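Local structure of prolyl endopeptidase (Myxococcus xanthus, 2BKL) at residues S76-V85 with W126-V135. The protein probably cleaves oligopeptides on the carboxyl side of proline, and far less readily after alanine, as a serine peptidase of the S9A family. Residues are numbered along the deposited sequence; the frame is centred on the assembly and turned at random.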
loop_
_atom_site.group_PDB
_atom_site.type_symbol
_atom_site.label_atom_id
_atom_site.label_comp_id
_atom_site.label_asym_id
_atom_site.label_seq_id
_atom_site.Cartn_x
_atom_site.Cartn_y
_atom_site.Cartn_z
ATOM N N SER A 76 16.495 7.554 11.413
ATOM C CA SER A 76 17.636 6.857 10.797
ATOM C C SER A 76 18.937 7.405 11.368
ATOM O O SER A 76 19.198 8.608 11.320
ATOM C CB SER A 76 17.583 6.986 9.296
ATOM O OG SER A 76 16.405 6.323 8.878
ATOM N N ARG A 77 19.772 6.531 11.899
ATOM C CA ARG A 77 20.996 6.932 12.570
ATOM C C ARG A 77 22.199 6.568 11.723
ATOM O O ARG A 77 22.334 5.425 11.278
ATOM C CB ARG A 77 21.102 6.241 13.916
ATOM C CG ARG A 77 19.965 6.600 14.837
ATOM C CD ARG A 77 20.096 5.967 16.202
ATOM N NE ARG A 77 21.368 6.302 16.836
ATOM C CZ ARG A 77 21.873 5.659 17.897
ATOM N NH1 ARG A 77 21.213 4.646 18.454
ATOM N NH2 ARG A 77 23.035 6.037 18.412
ATOM N N ARG A 78 23.048 7.547 11.447
ATOM C CA ARG A 78 24.235 7.353 10.627
ATOM C C ARG A 78 25.351 8.193 11.153
ATOM O O ARG A 78 25.234 9.429 11.171
ATOM C CB ARG A 78 23.949 7.791 9.182
ATOM C CG ARG A 78 22.813 7.051 8.466
ATOM C CD ARG A 78 23.142 5.636 8.136
ATOM N NE ARG A 78 22.162 5.014 7.233
ATOM C CZ ARG A 78 21.136 4.285 7.623
ATOM N NH1 ARG A 78 20.861 4.116 8.913
ATOM N NH2 ARG A 78 20.336 3.754 6.695
ATOM N N ASN A 79 26.430 7.556 11.600
ATOM C CA ASN A 79 27.641 8.257 12.008
ATOM C C ASN A 79 27.381 9.385 13.015
ATOM O O ASN A 79 27.941 10.481 12.894
ATOM C CB ASN A 79 28.366 8.763 10.758
ATOM C CG ASN A 79 29.815 9.181 11.018
ATOM O OD1 ASN A 79 30.442 8.774 12.014
ATOM N ND2 ASN A 79 30.349 10.003 10.121
ATOM N N GLY A 80 26.555 9.102 14.013
ATOM C CA GLY A 80 26.294 10.047 15.086
ATOM C C GLY A 80 25.207 11.075 14.801
ATOM O O GLY A 80 24.840 11.845 15.686
ATOM N N ARG A 81 24.669 11.058 13.588
ATOM C CA ARG A 81 23.595 11.959 13.189
ATOM C C ARG A 81 22.280 11.217 13.118
ATOM O O ARG A 81 22.230 9.996 12.951
ATOM C CB ARG A 81 23.902 12.548 11.828
ATOM C CG ARG A 81 25.085 13.478 11.845
ATOM C CD ARG A 81 25.416 14.077 10.526
ATOM N NE ARG A 81 26.416 15.110 10.704
ATOM C CZ ARG A 81 26.931 15.820 9.718
ATOM N NH1 ARG A 81 26.575 15.634 8.454
ATOM N NH2 ARG A 81 27.826 16.748 10.004
ATOM N N PHE A 82 21.192 11.940 13.300
ATOM C CA PHE A 82 19.862 11.414 13.263
ATOM C C PHE A 82 19.092 12.119 12.178
ATOM O O PHE A 82 19.194 13.341 12.046
ATOM C CB PHE A 82 19.147 11.664 14.601
ATOM C CG PHE A 82 19.658 10.842 15.732
ATOM C CD1 PHE A 82 20.874 11.134 16.317
ATOM C CD2 PHE A 82 18.890 9.818 16.259
ATOM C CE1 PHE A 82 21.350 10.383 17.396
ATOM C CE2 PHE A 82 19.354 9.079 17.340
ATOM C CZ PHE A 82 20.591 9.360 17.889
ATOM N N PHE A 83 18.305 11.363 11.432
ATOM C CA PHE A 83 17.529 11.863 10.308
ATOM C C PHE A 83 16.111 11.362 10.443
ATOM O O PHE A 83 15.887 10.175 10.688
ATOM C CB PHE A 83 18.093 11.355 8.977
ATOM C CG PHE A 83 19.495 11.806 8.701
ATOM C CD1 PHE A 83 20.579 11.200 9.310
ATOM C CD2 PHE A 83 19.741 12.883 7.876
ATOM C CE1 PHE A 83 21.873 11.651 9.071
ATOM C CE2 PHE A 83 21.043 13.314 7.639
ATOM C CZ PHE A 83 22.074 12.702 8.228
ATOM N N TYR A 84 15.124 12.227 10.282
ATOM C CA TYR A 84 13.748 11.869 10.591
ATOM C C TYR A 84 12.806 12.906 10.001
ATOM O O TYR A 84 13.189 14.069 9.795
ATOM C CB TYR A 84 13.549 11.732 12.132
ATOM C CG TYR A 84 14.070 12.949 12.854
ATOM C CD1 TYR A 84 15.395 13.024 13.229
ATOM C CD2 TYR A 84 13.262 14.062 13.072
ATOM C CE1 TYR A 84 15.908 14.136 13.824
ATOM C CE2 TYR A 84 13.774 15.184 13.678
ATOM C CZ TYR A 84 15.099 15.220 14.040
ATOM O OH TYR A 84 15.654 16.317 14.646
ATOM N N VAL A 85 11.603 12.468 9.689
ATOM C CA VAL A 85 10.579 13.332 9.146
ATOM C C VAL A 85 9.644 13.834 10.250
ATOM O O VAL A 85 9.279 13.080 11.158
ATOM C CB VAL A 85 9.823 12.575 8.064
ATOM C CG1 VAL A 85 8.603 13.319 7.614
ATOM C CG2 VAL A 85 10.751 12.332 6.865
ATOM N N TRP A 126 13.938 8.214 0.578
ATOM C CA TRP A 126 15.205 8.829 0.880
ATOM C C TRP A 126 16.110 7.836 1.598
ATOM O O TRP A 126 15.630 6.971 2.339
ATOM C CB TRP A 126 15.033 10.135 1.672
ATOM C CG TRP A 126 14.191 10.016 2.897
ATOM C CD1 TRP A 126 12.825 10.147 2.968
ATOM C CD2 TRP A 126 14.641 9.808 4.247
ATOM N NE1 TRP A 126 12.405 9.997 4.265
ATOM C CE2 TRP A 126 13.494 9.791 5.069
ATOM C CE3 TRP A 126 15.891 9.636 4.844
ATOM C CZ2 TRP A 126 13.567 9.598 6.457
ATOM C CZ3 TRP A 126 15.948 9.428 6.221
ATOM C CH2 TRP A 126 14.797 9.419 7.001
ATOM N N ALA A 127 17.423 7.950 1.396
ATOM C CA ALA A 127 18.409 7.031 1.943
ATOM C C ALA A 127 19.626 7.843 2.306
ATOM O O ALA A 127 20.214 8.518 1.448
ATOM C CB ALA A 127 18.780 5.942 0.931
ATOM N N VAL A 128 20.022 7.791 3.567
ATOM C CA VAL A 128 21.162 8.525 4.065
ATOM C C VAL A 128 22.424 7.694 3.873
ATOM O O VAL A 128 22.451 6.479 4.148
ATOM C CB VAL A 128 20.988 8.843 5.566
ATOM C CG1 VAL A 128 22.093 9.798 6.046
ATOM C CG2 VAL A 128 19.602 9.409 5.836
ATOM N N SER A 129 23.510 8.325 3.463
ATOM C CA SER A 129 24.801 7.651 3.333
ATOM C C SER A 129 25.311 7.253 4.726
ATOM O O SER A 129 24.920 7.813 5.743
ATOM C CB SER A 129 25.799 8.544 2.601
ATOM O OG SER A 129 26.098 9.704 3.362
ATOM N N TRP A 130 26.175 6.238 4.759
ATOM C CA TRP A 130 26.647 5.681 6.020
ATOM C C TRP A 130 27.456 6.678 6.831
ATOM O O TRP A 130 27.466 6.579 8.053
ATOM C CB TRP A 130 27.421 4.361 5.798
ATOM C CG TRP A 130 26.496 3.339 5.244
ATOM C CD1 TRP A 130 26.417 2.915 3.946
ATOM C CD2 TRP A 130 25.401 2.721 5.923
ATOM N NE1 TRP A 130 25.369 2.047 3.794
ATOM C CE2 TRP A 130 24.713 1.915 4.985
ATOM C CE3 TRP A 130 24.916 2.767 7.238
ATOM C CZ2 TRP A 130 23.586 1.143 5.321
ATOM C CZ3 TRP A 130 23.804 2.013 7.565
ATOM C CH2 TRP A 130 23.142 1.217 6.616
ATOM N N ASP A 131 28.090 7.648 6.170
ATOM C CA ASP A 131 28.839 8.690 6.861
ATOM C C ASP A 131 27.980 9.859 7.362
ATOM O O ASP A 131 28.489 10.782 8.017
ATOM C CB ASP A 131 30.032 9.183 6.021
ATOM C CG ASP A 131 29.645 9.915 4.771
ATOM O OD1 ASP A 131 28.430 10.077 4.517
ATOM O OD2 ASP A 131 30.506 10.356 3.965
ATOM N N GLY A 132 26.690 9.827 7.046
ATOM C CA GLY A 132 25.755 10.873 7.455
ATOM C C GLY A 132 25.960 12.184 6.726
ATOM O O GLY A 132 25.391 13.191 7.160
ATOM N N LYS A 133 26.693 12.167 5.616
ATOM C CA LYS A 133 27.034 13.416 4.903
ATOM C C LYS A 133 26.173 13.688 3.662
ATOM O O LYS A 133 26.186 14.826 3.167
ATOM C CB LYS A 133 28.489 13.439 4.475
ATOM C CG LYS A 133 29.499 13.164 5.583
ATOM C CD LYS A 133 29.587 14.224 6.613
ATOM C CE LYS A 133 30.806 13.929 7.545
ATOM N NZ LYS A 133 30.699 14.585 8.852
ATOM N N LYS A 134 25.477 12.685 3.143
ATOM C CA LYS A 134 24.701 12.800 1.907
ATOM C C LYS A 134 23.355 12.111 2.080
ATOM O O LYS A 134 23.229 11.124 2.822
ATOM C CB LYS A 134 25.416 12.112 0.719
ATOM C CG LYS A 134 26.839 12.542 0.452
ATOM C CD LYS A 134 26.971 13.977 -0.017
ATOM C CE LYS A 134 28.419 14.290 -0.401
ATOM N NZ LYS A 134 28.556 15.688 -0.838
ATOM N N VAL A 135 22.330 12.614 1.398
ATOM C CA VAL A 135 21.043 11.918 1.327
ATOM C C VAL A 135 20.671 11.825 -0.129
ATOM O O VAL A 135 20.620 12.857 -0.830
ATOM C CB VAL A 135 19.928 12.614 2.152
ATOM C CG1 VAL A 135 18.588 11.888 2.025
ATOM C CG2 VAL A 135 20.343 12.687 3.613
#
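R78 lays its guanidinium flat on the indole of W130, with centres 4.1 Å apart and planes at 14°. The bend in the arginine chain at chi2 (-70°) brings NE over the rim of the six-membered ring, 3.4 Å from W130 CZ3. V128 O lies near the guanidinium plane, at its edge, and takes a weak hydrogen bond from R78 NE. NH1 turns back to R77 O in a nearly straight bond, so the group is held from within its own strand as well.

Two further hydrogen bonds tie the turns together. N79 ND2 donates to D131 O at 2.9 Å, almost straight at 169°; the oxygen is in the amide plane, but the nitrogen sits above the carbonyl plane. The extended R81 chain carries NH1 to G132 O, 3.0 Å away. K133 NZ lies over one face of this guanidinium, and the salt bridge from R81 NH2 to D155 probably offsets the like charges. G132 O also lies at the edge of the F83 ring, 3.5 Å from F83 CZ.

Apolar contacts continue along the strands. V128 CG1 stands over the F83 ring, 3.7 Å from its centroid, in a CH-pi contact. W126 CZ3 meets F83 CB, and further along the indole V85 CG2 touches NE1 and CZ2.

The S129-G132 type I turn is braced internally. D131 OD1 accepts from S129 OG and from K133 N, the latter forming an Asx turn.

Each segment is the turn end of a beta hairpin. The contact joins two neighbouring blades of the N-terminal propeller: strands 71-78 and 81-87 belong to one, strands 121-128 and 134-141 to the next. L96 of strand 95-100 touches both V85 and W126, while W130 NE1 bonds W175 O of strand 174-175, in the following sheet.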